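PDB 4FVS: putative lipoprotein from Parabacteroides distasonis, which is of unknown function but belongs to the DUF3108-like group of the LolA/LolB clan and may bind lipids at the cell envelope. Local coordinates for residues A[198-201]-A[202-206]; A[53-56]-A[57-61]. All blocks are in the same frame, centred on the assembly; numbering follows the deposited sequence.

Overall arrangement
Contacts 1 and 2 are both surface turns, each about 18 Å from the centre of the chain. Their centres lie 25 Å apart and their nearest atoms about 11 Å apart, so they do not touch. They hold different strands. Contact 1 closes the hairpin of strands 192-200 and 205-214. Contact 2 closes that of 44-54 and 60-71. Both have a type I turn whose last residue, N203 or G58, has positive phi. The chemistry differs. In 198-206 a carboxylate takes backbone N-H groups, and an aromatic ring meets a leucine. In 53-61 an amide oxygen takes two hydroxyls and a water, and aliphatic contacts lie nearer the strands.

Contact 1 (A[198-201]-A[202-206]); sequences QYDK and NNVLQ
With chi1 at 69°, D200 sets its CG between its own backbone N and carbonyl carbon, which turns the carboxylate inward over N202 and V204. Further down the hairpin, L205 has chi1 -179°. Its branch therefore extends to the ring of Y199, its antiparallel non-hydrogen-bonded partner.

The backbone makes a type I turn from D200 to N203. The N203 N to D200 O bond is 3.1 Å. N203 has positive phi. D200 N bonds to V204 O, closing the loop as a type I turn with a G1 beta bulge. One step back, Q206 N meets Q198 O at 2.7 Å.

D200 OD1 does the main side-chain work. V204 N donates to it at 2.9 Å, with an N-H...O angle of 159°, and approaches from above the carboxylate plane. N202 N is also 2.9 Å from D200 OD1, but this bond is bent and weak. The side chain of V204 crosses the same carboxylate, with CB 3.4 Å from D200 OD1.

On the other pair, L205 CD1 lies over one face of the Y199 ring, offset toward the rim. It is 3.9 Å from the ring centroid, a CH-pi contact, and 3.6 Å from Y199 CZ. The carbonyl oxygen of N203 lies at the ring edge.

Y182 of the adjacent strand 179-188 stacks on the Y199 ring, and its hydroxyl bonds to N203 OD1. Y199 OH bonds to E197 of its own strand.

The carboxylate thus accepts the V204 N-H and, weakly, that of N202, inside the bulged turn. Those N-H dipoles would be expected to favour its charged form.

Contact 2 (A[53-56]-A[57-61]); sequences YTNP and SGTIV
N55 and T59 meet through their side chains at the mouth of a hairpin turn. T59 OG1 donates to N55 OD1 at 2.6 Å, from the flank of the C=O group. S57 OG donates to the same oxygen at 2.7 Å, nearly along the C=O axis. The two hydroxyls therefore reach N55 OD1 from clearly different directions. Chi1 of N55, 48°, folds the amide back over the turn to receive them.

This cluster belongs to the closely packed part, which continues toward the strands. V61 N bonds to Y53 O at 2.8 Å, almost straight at 174°. N55 N bonds to T59 O at 3.0 Å. Between these bonds, T54 and I60 form an antiparallel non-hydrogen-bonded pair. V61 covers two neighbours at once: its CG2 is 3.9 Å from Y53 CB, while its CG1 lies against the amide of N55. T54 CG2 rests near the carbonyl oxygen of G58.

The turn itself, from N55 to G58, is type I. G58 N bonds to N55 O at 2.9 Å. G58 takes positive phi, 117°, and completes a G1 beta bulge. The solvent side is the exposed corner of P56 and S57. There a water donates to N55 OD1 and accepts from S57 N, so solvent adds to the grip on the amide oxygen. S57 through I60 also touch a crystal neighbour.

Toward the fold, the hairpin leans on strand 27-41: P56 touches L27, T54 touches V30 and Y53 touches M31. The Y53 hydroxyl bonds to Y33 and S84. Y53 and V61 both pack on V89 of helix 86-89, so the base of the hairpin touches both strand 27-41 and helix 86-89.

Contact 1 (A[198-201]-A[202-206])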
loop_
_atom_site.group_PDB
_atom_site.type_symbol
_atom_site.label_atom_id
_atom_site.label_comp_id
_atom_site.label_asym_id
_atom_site.label_seq_id
_atom_site.Cartn_x
_atom_site.Cartn_y
_atom_site.Cartn_z
ATOM N N GLN A 198 -3.714 5.022 9.607
ATOM C CA GLN A 198 -2.751 6.132 9.539
ATOM C C GLN A 198 -2.951 7.067 10.735
ATOM O O GLN A 198 -4.068 7.510 10.989
ATOM C CB GLN A 198 -2.855 6.908 8.213
ATOM C CG GLN A 198 -2.624 6.077 6.942
ATOM C CD GLN A 198 -3.830 5.277 6.539
ATOM O OE1 GLN A 198 -4.951 5.776 6.524
ATOM N NE2 GLN A 198 -3.634 4.019 6.192
ATOM N N TYR A 199 -1.856 7.356 11.459
ATOM C CA TYR A 199 -1.816 8.179 12.670
ATOM C C TYR A 199 -0.902 9.383 12.545
ATOM O O TYR A 199 0.076 9.338 11.790
ATOM C CB TYR A 199 -1.308 7.330 13.832
ATOM C CG TYR A 199 -2.227 6.186 14.198
ATOM C CD1 TYR A 199 -2.140 4.955 13.547
ATOM C CD2 TYR A 199 -3.148 6.313 15.233
ATOM C CE1 TYR A 199 -2.985 3.901 13.879
ATOM C CE2 TYR A 199 -4.011 5.270 15.562
ATOM C CZ TYR A 199 -3.928 4.068 14.878
ATOM O OH TYR A 199 -4.773 3.038 15.197
ATOM N N ASP A 200 -1.201 10.454 13.298
ATOM C CA ASP A 200 -0.386 11.669 13.341
ATOM C C ASP A 200 0.690 11.504 14.425
ATOM O O ASP A 200 0.712 10.459 15.100
ATOM C CB ASP A 200 -1.259 12.931 13.568
ATOM C CG ASP A 200 -1.934 13.106 14.916
ATOM O OD1 ASP A 200 -1.631 12.322 15.847
ATOM O OD2 ASP A 200 -2.710 14.069 15.064
ATOM N N LYS A 201 1.573 12.525 14.604
ATOM C CA LYS A 201 2.674 12.460 15.585
ATOM C C LYS A 201 2.148 12.283 17.028
ATOM O O LYS A 201 2.887 11.771 17.855
ATOM C CB LYS A 201 3.596 13.700 15.499
ATOM C CG LYS A 201 2.918 15.051 15.767
ATOM C CD LYS A 201 3.877 16.227 15.776
ATOM C CE LYS A 201 3.103 17.522 15.858
ATOM N NZ LYS A 201 3.982 18.717 15.889
ATOM N N ASN A 202 0.865 12.665 17.301
ATOM C CA ASN A 202 0.224 12.591 18.617
ATOM C C ASN A 202 -0.613 11.315 18.795
ATOM O O ASN A 202 -1.431 11.254 19.701
ATOM C CB ASN A 202 -0.653 13.816 18.839
ATOM C CG ASN A 202 0.106 15.114 18.868
ATOM O OD1 ASN A 202 -0.286 16.074 18.203
ATOM N ND2 ASN A 202 1.215 15.178 19.616
ATOM N N ASN A 203 -0.392 10.296 17.950
ATOM C CA ASN A 203 -1.039 8.971 17.994
ATOM C C ASN A 203 -2.576 9.056 17.822
ATOM O O ASN A 203 -3.311 8.232 18.375
ATOM C CB ASN A 203 -0.684 8.231 19.308
ATOM C CG ASN A 203 0.791 8.283 19.643
ATOM O OD1 ASN A 203 1.646 7.705 18.944
ATOM N ND2 ASN A 203 1.124 9.033 20.692
ATOM N N VAL A 204 -3.038 10.031 17.027
ATOM C CA VAL A 204 -4.448 10.233 16.699
ATOM C C VAL A 204 -4.707 9.624 15.317
ATOM O O VAL A 204 -4.052 10.022 14.347
ATOM C CB VAL A 204 -4.843 11.734 16.741
ATOM C CG1 VAL A 204 -6.282 11.938 16.284
ATOM C CG2 VAL A 204 -4.590 12.358 18.113
ATOM N N LEU A 205 -5.659 8.684 15.222
ATOM C CA LEU A 205 -6.031 8.050 13.962
ATOM C C LEU A 205 -6.609 9.086 13.025
ATOM O O LEU A 205 -7.553 9.782 13.386
ATOM C CB LEU A 205 -7.039 6.915 14.205
ATOM C CG LEU A 205 -7.499 6.158 12.965
ATOM C CD1 LEU A 205 -6.454 5.125 12.529
ATOM C CD2 LEU A 205 -8.838 5.527 13.195
ATOM N N GLN A 206 -6.011 9.218 11.854
ATOM C CA GLN A 206 -6.411 10.215 10.863
ATOM C C GLN A 206 -7.314 9.601 9.797
ATOM O O GLN A 206 -8.237 10.261 9.302
ATOM C CB GLN A 206 -5.173 10.857 10.197
ATOM C CG GLN A 206 -4.268 11.661 11.155
ATOM C CD GLN A 206 -4.977 12.797 11.830
ATOM O OE1 GLN A 206 -5.311 12.728 13.017
ATOM N NE2 GLN A 206 -5.249 13.845 11.068
#

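Contact 2 (A[53-56]-A[57-61])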
loop_
_atom_site.group_PDB
_atom_site.type_symbol
_atom_site.label_atom_id
_atom_site.label_comp_id
_atom_site.label_asym_id
_atom_site.label_seq_id
_atom_site.Cartn_x
_atom_site.Cartn_y
_atom_site.Cartn_z
ATOM N N TYR A 53 -8.620 5.168 -8.655
ATOM C CA TYR A 53 -9.022 5.777 -7.404
ATOM C C TYR A 53 -10.079 6.814 -7.753
ATOM O O TYR A 53 -9.841 7.670 -8.612
ATOM C CB TYR A 53 -7.822 6.383 -6.634
ATOM C CG TYR A 53 -6.716 5.439 -6.186
ATOM C CD1 TYR A 53 -6.857 4.059 -6.291
ATOM C CD2 TYR A 53 -5.537 5.931 -5.625
ATOM C CE1 TYR A 53 -5.851 3.188 -5.854
ATOM C CE2 TYR A 53 -4.507 5.073 -5.219
ATOM C CZ TYR A 53 -4.675 3.698 -5.318
ATOM O OH TYR A 53 -3.659 2.856 -4.888
ATOM N N THR A 54 -11.289 6.652 -7.188
ATOM C CA THR A 54 -12.431 7.539 -7.418
ATOM C C THR A 54 -12.881 8.107 -6.106
ATOM O O THR A 54 -12.642 7.483 -5.073
ATOM C CB THR A 54 -13.593 6.810 -8.115
ATOM O OG1 THR A 54 -13.977 5.673 -7.341
ATOM C CG2 THR A 54 -13.275 6.409 -9.553
ATOM N N ASN A 55 -13.536 9.261 -6.107
ATOM C CA ASN A 55 -14.037 9.769 -4.839
ATOM C C ASN A 55 -15.483 9.217 -4.662
ATOM O O ASN A 55 -15.982 8.518 -5.560
ATOM C CB ASN A 55 -13.915 11.306 -4.716
ATOM C CG ASN A 55 -14.412 12.065 -5.889
ATOM O OD1 ASN A 55 -15.567 11.918 -6.318
ATOM N ND2 ASN A 55 -13.542 12.906 -6.416
ATOM N N PRO A 56 -16.132 9.415 -3.497
ATOM C CA PRO A 56 -17.445 8.792 -3.267
ATOM C C PRO A 56 -18.514 9.041 -4.342
ATOM O O PRO A 56 -19.365 8.160 -4.524
ATOM C CB PRO A 56 -17.879 9.424 -1.953
ATOM C CG PRO A 56 -16.602 9.636 -1.236
ATOM C CD PRO A 56 -15.692 10.146 -2.290
ATOM N N SER A 57 -18.482 10.204 -5.047
ATOM C CA SER A 57 -19.458 10.510 -6.124
ATOM C C SER A 57 -19.213 9.632 -7.348
ATOM O O SER A 57 -20.153 9.383 -8.087
ATOM C CB SER A 57 -19.404 11.983 -6.533
ATOM O OG SER A 57 -18.140 12.374 -7.053
ATOM N N GLY A 58 -17.954 9.213 -7.548
ATOM C CA GLY A 58 -17.532 8.356 -8.647
ATOM C C GLY A 58 -16.539 8.971 -9.611
ATOM O O GLY A 58 -16.070 8.273 -10.506
ATOM N N THR A 59 -16.222 10.274 -9.472
ATOM C CA THR A 59 -15.270 10.960 -10.352
ATOM C C THR A 59 -13.836 10.422 -10.095
ATOM O O THR A 59 -13.483 10.147 -8.959
ATOM C CB THR A 59 -15.350 12.478 -10.167
ATOM O OG1 THR A 59 -15.282 12.784 -8.776
ATOM C CG2 THR A 59 -16.607 13.078 -10.728
ATOM N N ILE A 60 -13.039 10.243 -11.159
ATOM C CA ILE A 60 -11.678 9.714 -11.093
ATOM C C ILE A 60 -10.735 10.764 -10.494
ATOM O O ILE A 60 -10.763 11.929 -10.922
ATOM C CB ILE A 60 -11.188 9.256 -12.502
ATOM C CG1 ILE A 60 -12.193 8.285 -13.154
ATOM C CG2 ILE A 60 -9.784 8.625 -12.411
ATOM C CD1 ILE A 60 -12.177 8.220 -14.658
ATOM N N VAL A 61 -9.891 10.353 -9.522
ATOM C CA VAL A 61 -8.909 11.236 -8.880
ATOM C C VAL A 61 -7.512 10.755 -9.253
ATOM O O VAL A 61 -6.587 11.549 -9.255
ATOM C CB VAL A 61 -9.080 11.401 -7.349
ATOM C CG1 VAL A 61 -10.514 11.767 -7.016
ATOM C CG2 VAL A 61 -8.665 10.151 -6.582
HETATM O O HOH W 1 -17.513 12.855 -4.080
#